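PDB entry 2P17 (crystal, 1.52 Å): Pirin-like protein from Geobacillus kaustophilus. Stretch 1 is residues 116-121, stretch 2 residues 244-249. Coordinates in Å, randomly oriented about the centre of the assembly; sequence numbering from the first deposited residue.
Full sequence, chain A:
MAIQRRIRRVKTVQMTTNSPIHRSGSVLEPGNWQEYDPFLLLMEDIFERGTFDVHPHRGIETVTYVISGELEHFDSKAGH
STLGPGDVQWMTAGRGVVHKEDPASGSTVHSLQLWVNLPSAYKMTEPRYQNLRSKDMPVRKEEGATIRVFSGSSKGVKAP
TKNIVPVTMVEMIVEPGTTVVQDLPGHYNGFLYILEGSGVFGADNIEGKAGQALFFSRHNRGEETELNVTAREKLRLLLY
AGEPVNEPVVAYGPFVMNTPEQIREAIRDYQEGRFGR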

# COMPACT_ATOMS: atom_id res chain seq x y z
N VAL A 116 5.68 -0.14 -7.32
CA VAL A 116 6.25 -1.48 -7.18
C VAL A 116 7.15 -1.73 -8.37
O VAL A 116 6.76 -1.48 -9.51
CB VAL A 116 5.16 -2.56 -7.14
CG1 VAL A 116 5.75 -3.92 -6.80
CG2 VAL A 116 4.05 -2.20 -6.15
N ASN A 117 8.37 -2.21 -8.13
CA ASN A 117 9.27 -2.50 -9.24
C ASN A 117 8.80 -3.73 -10.01
O ASN A 117 8.20 -4.63 -9.43
CB ASN A 117 10.68 -2.74 -8.72
CG ASN A 117 11.74 -2.56 -9.78
OD1 ASN A 117 11.48 -2.02 -10.86
ND2 ASN A 117 12.96 -3.00 -9.47
N LEU A 118 9.06 -3.74 -11.31
CA LEU A 118 8.92 -4.95 -12.11
C LEU A 118 10.30 -5.56 -12.32
O LEU A 118 11.25 -4.83 -12.63
CB LEU A 118 8.28 -4.67 -13.48
CG LEU A 118 6.79 -4.30 -13.51
CD1 LEU A 118 6.36 -3.82 -14.89
CD2 LEU A 118 5.94 -5.48 -13.12
N PRO A 119 10.41 -6.90 -12.16
CA PRO A 119 11.68 -7.57 -12.49
C PRO A 119 11.96 -7.43 -13.98
O PRO A 119 11.04 -7.22 -14.78
CB PRO A 119 11.41 -9.03 -12.15
CG PRO A 119 10.20 -9.03 -11.28
CD PRO A 119 9.40 -7.84 -11.68
N SER A 120 13.24 -7.55 -14.34
CA SER A 120 13.65 -7.44 -15.74
C SER A 120 12.79 -8.30 -16.67
O SER A 120 12.41 -7.85 -17.76
CB SER A 120 15.12 -7.84 -15.87
OG SER A 120 15.56 -7.74 -17.21
N ALA A 121 12.46 -9.51 -16.22
CA ALA A 121 11.65 -10.43 -17.03
C ALA A 121 10.29 -9.86 -17.42
O ALA A 121 9.70 -10.29 -18.41
CB ALA A 121 11.47 -11.76 -16.35
N PRO A 244 10.99 -9.41 -2.56
CA PRO A 244 12.05 -8.63 -3.23
C PRO A 244 12.43 -9.13 -4.61
O PRO A 244 12.45 -10.35 -4.85
CB PRO A 244 13.24 -8.74 -2.26
CG PRO A 244 12.59 -8.93 -0.92
CD PRO A 244 11.41 -9.85 -1.22
N VAL A 245 12.73 -8.19 -5.50
CA VAL A 245 13.13 -8.48 -6.88
C VAL A 245 14.60 -8.88 -6.91
O VAL A 245 14.99 -9.77 -7.68
CB VAL A 245 12.84 -7.28 -7.82
CG1 VAL A 245 13.35 -7.55 -9.21
CG2 VAL A 245 11.35 -6.99 -7.86
N ASN A 246 15.41 -8.25 -6.06
CA ASN A 246 16.83 -8.56 -5.97
C ASN A 246 17.57 -8.35 -7.29
O ASN A 246 18.41 -9.17 -7.69
CB ASN A 246 17.02 -9.99 -5.42
CG ASN A 246 16.60 -10.11 -3.96
OD1 ASN A 246 16.94 -9.28 -3.13
ND2 ASN A 246 15.85 -11.16 -3.65
N GLU A 247 17.25 -7.25 -7.96
CA GLU A 247 17.95 -6.88 -9.19
C GLU A 247 18.49 -5.48 -9.09
O GLU A 247 17.83 -4.61 -8.51
CB GLU A 247 17.00 -6.97 -10.39
CG GLU A 247 16.65 -8.39 -10.75
CD GLU A 247 15.57 -8.48 -11.81
OE1 GLU A 247 15.10 -7.43 -12.31
OE2 GLU A 247 15.20 -9.62 -12.12
N PRO A 248 19.70 -5.24 -9.66
CA PRO A 248 20.24 -3.88 -9.69
C PRO A 248 19.21 -2.93 -10.28
O PRO A 248 18.60 -3.23 -11.31
CB PRO A 248 21.45 -3.99 -10.63
CD PRO A 248 20.58 -6.24 -10.30
N VAL A 249 18.99 -1.81 -9.60
CA VAL A 249 18.03 -0.81 -10.04
C VAL A 249 18.70 0.31 -10.84
O VAL A 249 18.06 0.97 -11.66
CB VAL A 249 17.29 -0.20 -8.85
CG1 VAL A 249 15.86 0.16 -9.22
O HOH W 1 13.66 -10.87 -13.93

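The contact between residues 116-121 and 244-249 is small, burying 256 Å² summed over both sides, and it joins segments far apart in the sequence. The first stretch leaves a β-strand after Asn117 and continues as loop, whereas the second has no regular helix or strand. No backbone-to-backbone hydrogen bond links them. The contact instead relies on the side chains of Val245 and Glu247, both of which direct their CA-to-CB bonds toward the first stretch. The backbones come nearest at Pro119 and Val245, whose CA atoms lie 5.9 Å apart.

The polar part of the contact centres on the carboxylate of Glu247. Its OE1 accepts a hydrogen bond from the backbone amide of Ser120, with 2.8 Å between Ser120 N and Glu247 OE1 and an N-H...O angle of 160°, close to linear. The glutamate reaches this amide with chi1 in the m well (-71°) and chi2 in t (172°), an arrangement that carries the carboxylate well away from its own backbone. The second oxygen is used as well: water 1 donates a hydrogen bond to Glu247 OE2 (2.7 Å from the water oxygen) and accepts one from Ala121 N (2.9 Å from the same oxygen). One carboxylate thus serves two successive amides, that of Ser120 directly and that of Ala121 through water. A side chain with two acceptor oxygens suits this place, since both amides present protons. The hydroxyl of Ser120 is not needed for the direct bond, which uses its main chain; its CB nevertheless packs 3.6 Å from Glu247 OE1. The carboxylate also lies against the preceding proline, with Pro119 CA 3.4 Å from Glu247 OE1.

The apolar part is built around Val245 and Pro119. With chi1 at 175° (t), Val245 places CG1 3.7 Å from Pro119 CA and 3.8 Å from Pro119 CB, at van der Waals distance. Pro119 offers its CB to this methyl although its CA-to-CB bond runs sideways to the second stretch. Having no amide hydrogen, the proline can pack here without leaving a backbone donor to be satisfied. The other methyl of Val245 turns to the end of the strand, where CG2 is 4.2 Å from Asn117 O and 4.4 Å from Asn117 CB. The β-branched side chain therefore touches two residues of the first stretch at once, and Val245 has the largest area covered in the contact, 65 Å².

Asn117 is buried and its CA-to-CB bond points toward the second stretch, yet it contributes packing rather than a hydrogen bond across the contact. Its OD1 is hydrogen-bonded to a residue just outside the stretches, while ND2 lies 4.3 Å from Val249 CG1, a looser approach at the margin of the contact. Leu118, between Asn117 and Pro119, directs its CA-to-CB bond away from the second stretch and makes no contact with it.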